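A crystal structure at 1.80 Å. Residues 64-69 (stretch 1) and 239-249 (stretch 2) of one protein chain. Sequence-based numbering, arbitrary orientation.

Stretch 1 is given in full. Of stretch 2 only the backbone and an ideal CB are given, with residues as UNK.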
# COMPACT_ATOMS: atom_id res chain seq x y z
N VAL A 64 -25.33 -4.73 -6.83
CA VAL A 64 -24.40 -5.73 -6.32
C VAL A 64 -25.06 -6.44 -5.17
O VAL A 64 -26.07 -5.99 -4.62
CB VAL A 64 -23.04 -5.14 -5.82
CG1 VAL A 64 -22.28 -4.51 -6.97
CG2 VAL A 64 -23.25 -4.14 -4.69
N ASP A 65 -24.44 -7.55 -4.76
CA ASP A 65 -24.96 -8.36 -3.70
C ASP A 65 -24.73 -7.73 -2.34
O ASP A 65 -25.48 -7.99 -1.39
CB ASP A 65 -24.37 -9.76 -3.78
CG ASP A 65 -24.73 -10.45 -5.08
OD1 ASP A 65 -25.92 -10.41 -5.46
OD2 ASP A 65 -23.83 -10.99 -5.74
N GLY A 66 -23.73 -6.86 -2.21
CA GLY A 66 -23.52 -6.21 -0.93
C GLY A 66 -22.38 -5.20 -0.96
O GLY A 66 -21.57 -5.23 -1.88
N PHE A 67 -22.38 -4.30 0.01
CA PHE A 67 -21.40 -3.20 0.09
C PHE A 67 -20.70 -3.15 1.44
O PHE A 67 -21.33 -3.22 2.48
CB PHE A 67 -22.07 -1.80 -0.09
CG PHE A 67 -22.32 -1.42 -1.52
CD1 PHE A 67 -21.27 -0.99 -2.32
CD2 PHE A 67 -23.60 -1.47 -2.07
CE1 PHE A 67 -21.50 -0.62 -3.65
CE2 PHE A 67 -23.83 -1.12 -3.40
CZ PHE A 67 -22.78 -0.69 -4.19
N VAL A 68 -19.37 -3.00 1.40
CA VAL A 68 -18.61 -2.63 2.60
C VAL A 68 -18.28 -1.13 2.46
O VAL A 68 -17.68 -0.75 1.46
CB VAL A 68 -17.26 -3.40 2.65
CG1 VAL A 68 -16.48 -3.01 3.89
CG2 VAL A 68 -17.51 -4.91 2.61
N ILE A 69 -18.63 -0.34 3.46
CA ILE A 69 -18.53 1.13 3.41
C ILE A 69 -17.64 1.62 4.55
O ILE A 69 -18.00 1.60 5.71
CB ILE A 69 -19.92 1.85 3.40
CG1 ILE A 69 -20.76 1.34 2.23
CG2 ILE A 69 -19.69 3.37 3.30
CD1 ILE A 69 -22.24 1.67 2.27
N UNK A 239 -13.52 -10.01 9.50
CA UNK A 239 -14.74 -9.96 10.27
C UNK A 239 -15.84 -9.17 9.53
O UNK A 239 -17.01 -9.56 9.51
CB UNK A 239 -14.46 -9.34 11.64
N UNK A 240 -15.44 -8.07 8.92
CA UNK A 240 -16.35 -7.25 8.11
C UNK A 240 -16.98 -8.02 6.95
O UNK A 240 -18.18 -7.97 6.75
CB UNK A 240 -15.60 -6.04 7.56
N UNK A 241 -16.16 -8.75 6.19
CA UNK A 241 -16.66 -9.55 5.07
C UNK A 241 -17.53 -10.68 5.58
O UNK A 241 -18.54 -11.03 4.96
CB UNK A 241 -15.50 -10.11 4.24
N UNK A 242 -17.15 -11.24 6.71
CA UNK A 242 -17.83 -12.44 7.22
C UNK A 242 -19.22 -12.04 7.58
O UNK A 242 -20.18 -12.70 7.20
CB UNK A 242 -17.11 -13.05 8.42
N UNK A 243 -19.34 -10.94 8.32
CA UNK A 243 -20.65 -10.44 8.71
C UNK A 243 -21.50 -10.03 7.55
O UNK A 243 -22.71 -10.25 7.57
CB UNK A 243 -20.50 -9.25 9.66
N UNK A 244 -20.90 -9.50 6.49
CA UNK A 244 -21.69 -9.10 5.33
C UNK A 244 -22.20 -10.32 4.60
O UNK A 244 -23.35 -10.36 4.20
CB UNK A 244 -20.87 -8.22 4.38
N UNK A 245 -21.34 -11.30 4.40
CA UNK A 245 -21.79 -12.52 3.71
C UNK A 245 -22.88 -13.26 4.49
O UNK A 245 -23.73 -13.94 3.89
CB UNK A 245 -20.60 -13.46 3.48
N UNK A 246 -22.88 -13.09 5.81
CA UNK A 246 -23.93 -13.66 6.65
C UNK A 246 -25.27 -13.02 6.38
O UNK A 246 -26.28 -13.70 6.44
CB UNK A 246 -23.57 -13.51 8.13
N UNK A 247 -25.29 -11.71 6.12
CA UNK A 247 -26.54 -11.04 5.82
C UNK A 247 -27.00 -11.40 4.41
O UNK A 247 -28.17 -11.59 4.14
CB UNK A 247 -26.39 -9.52 5.97
N UNK A 248 -26.06 -11.53 3.50
CA UNK A 248 -26.39 -11.90 2.14
C UNK A 248 -27.10 -13.25 2.17
O UNK A 248 -28.05 -13.45 1.44
CB UNK A 248 -25.14 -11.95 1.26
N UNK A 249 -26.66 -14.15 3.04
CA UNK A 249 -27.21 -15.50 3.08
C UNK A 249 -28.47 -15.60 3.94
O UNK A 249 -29.29 -16.47 3.69
CB UNK A 249 -26.15 -16.47 3.60

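Stretch 2 is one helix, with phi and psi near -65° and -40° throughout, and it runs at 151° to strand 66-69 with 9.1 Å between the axes. That spacing leaves room for one layer of side chains. Stretch 1 offers alternating material: Val68 points toward the helix, Phe67 and Ile69 point away, and Gly66 presents bare backbone.

Position 239 finds nothing of stretch 1 within 5.5 Å of its ideal CB, so this contact allows almost any helix-tolerant residue. It is Thr239, whose hydroxyl is hydrogen-bonded elsewhere in the structure.

Position 240 points toward the strand, and its ideal CB lies 4.8 Å from Val68 CG1. The gap is short and apolar at its far side, which suits a small or beta-branched residue: alanine, valine or threonine. The residue is Thr240. With chi1 in m, its CG2 comes to 3.6 Å from Val68 CG1, while OG1 is hydrogen-bonded elsewhere. The methyl serves this contact and the hydroxyl another.

Position 241 looks sideways, with no atom of stretch 1 near its CB; small residues would do, and larger ones cannot be excluded from this view. It is Ala241. Positions 242 and 243 are out of reach, and stretch 1 gives no preference at either. They hold Thr242 and Leu243.

Position 244, one turn after 240, again points toward the strand. Its ideal CB is 5.0 Å from Val68 CG2 and 5.4 Å from Phe67 O, so a side chain must extend to fill the space. Nearby are the Val68 methyls and the open backbone at Gly66, which favours leucine, methionine or perhaps isoleucine. Leu244 takes chi1 t and chi2 p. Its CD2 lies 3.7 Å from Val68 CG2, 3.8 Å from Phe67 O and 4.0 Å from Gly66 C, packing one methyl against both side chain and backbone. The missing CB of Gly66 matters here: an ideal one would lie 3.3 Å from Leu244 CD1, a tight fit.

Position 245 points away, leaving its choice to other surroundings; it is Leu245, whose end comes nearer without making contact. Positions 246 and 247 are out of reach and could be polar or apolar as far as stretch 1 is concerned. They are Glu246 and Arg247, the latter with its guanidinium hydrogen-bonded beyond this contact.

Position 248 completes the 240, 244, 248 stripe. Its ideal CB points toward stretch 1 and sits 4.8 Å from Asp65 O. That carbonyl might invite a donor, yet an aliphatic chain could equally lie across the backbone. Ile248 does the latter, with CG1 3.4 Å from Asp65 O and CD1 4.2 Å from both Asp65 CB and Gly66 N. Glycine again makes space, since an ideal CB on Gly66 would be 3.0 Å from Ile248 CD1.

Position 249 is out of reach and unconstrained by stretch 1. It is His249, which touches a crystal neighbour.

No hydrogen bond crosses the interface; 270 Å² is buried by shape and apolar packing.

Stretch 2 239-249: TTATLLLERIH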
# COMPACT_ATOMS: atom_id res chain seq x y z
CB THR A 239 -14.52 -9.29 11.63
OG1 THR A 239 -13.45 -9.91 12.35
CG2 THR A 239 -15.79 -9.38 12.48
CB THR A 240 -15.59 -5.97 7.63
OG1 THR A 240 -15.23 -5.18 8.79
CG2 THR A 240 -16.43 -5.15 6.73
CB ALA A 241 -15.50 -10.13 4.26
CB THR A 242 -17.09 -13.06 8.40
OG1 THR A 242 -15.79 -13.52 7.94
CG2 THR A 242 -17.84 -14.28 8.96
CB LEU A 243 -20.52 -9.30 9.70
CG LEU A 243 -20.11 -9.69 11.12
CD1 LEU A 243 -20.15 -8.44 11.95
CD2 LEU A 243 -21.01 -10.76 11.72
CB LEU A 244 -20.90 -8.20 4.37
CG LEU A 244 -21.61 -7.75 3.09
CD1 LEU A 244 -22.86 -6.94 3.40
CD2 LEU A 244 -20.64 -6.91 2.26
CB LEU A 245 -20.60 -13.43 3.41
CG LEU A 245 -19.75 -13.01 2.20
CD1 LEU A 245 -18.60 -13.99 2.03
CD2 LEU A 245 -20.57 -12.94 0.93
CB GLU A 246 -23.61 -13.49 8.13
CG GLU A 246 -22.79 -14.60 8.76
CD GLU A 246 -22.34 -14.28 10.18
OE1 GLU A 246 -22.82 -13.29 10.78
OE2 GLU A 246 -21.48 -15.01 10.71
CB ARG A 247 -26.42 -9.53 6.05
CG ARG A 247 -27.71 -8.77 5.80
CD ARG A 247 -27.64 -7.34 6.35
NE ARG A 247 -27.36 -7.31 7.80
CZ ARG A 247 -28.24 -7.56 8.76
NH1 ARG A 247 -29.49 -7.90 8.46
NH2 ARG A 247 -27.87 -7.50 10.04
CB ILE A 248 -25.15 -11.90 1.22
CG1 ILE A 248 -24.78 -10.45 0.88
CG2 ILE A 248 -25.42 -12.66 -0.07
CD1 ILE A 248 -23.42 -10.30 0.24
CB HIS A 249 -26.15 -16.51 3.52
CG HIS A 249 -25.06 -16.69 2.52
ND1 HIS A 249 -23.74 -16.89 2.88
CD2 HIS A 249 -25.08 -16.68 1.16
CE1 HIS A 249 -23.01 -17.00 1.79
NE2 HIS A 249 -23.79 -16.87 0.73
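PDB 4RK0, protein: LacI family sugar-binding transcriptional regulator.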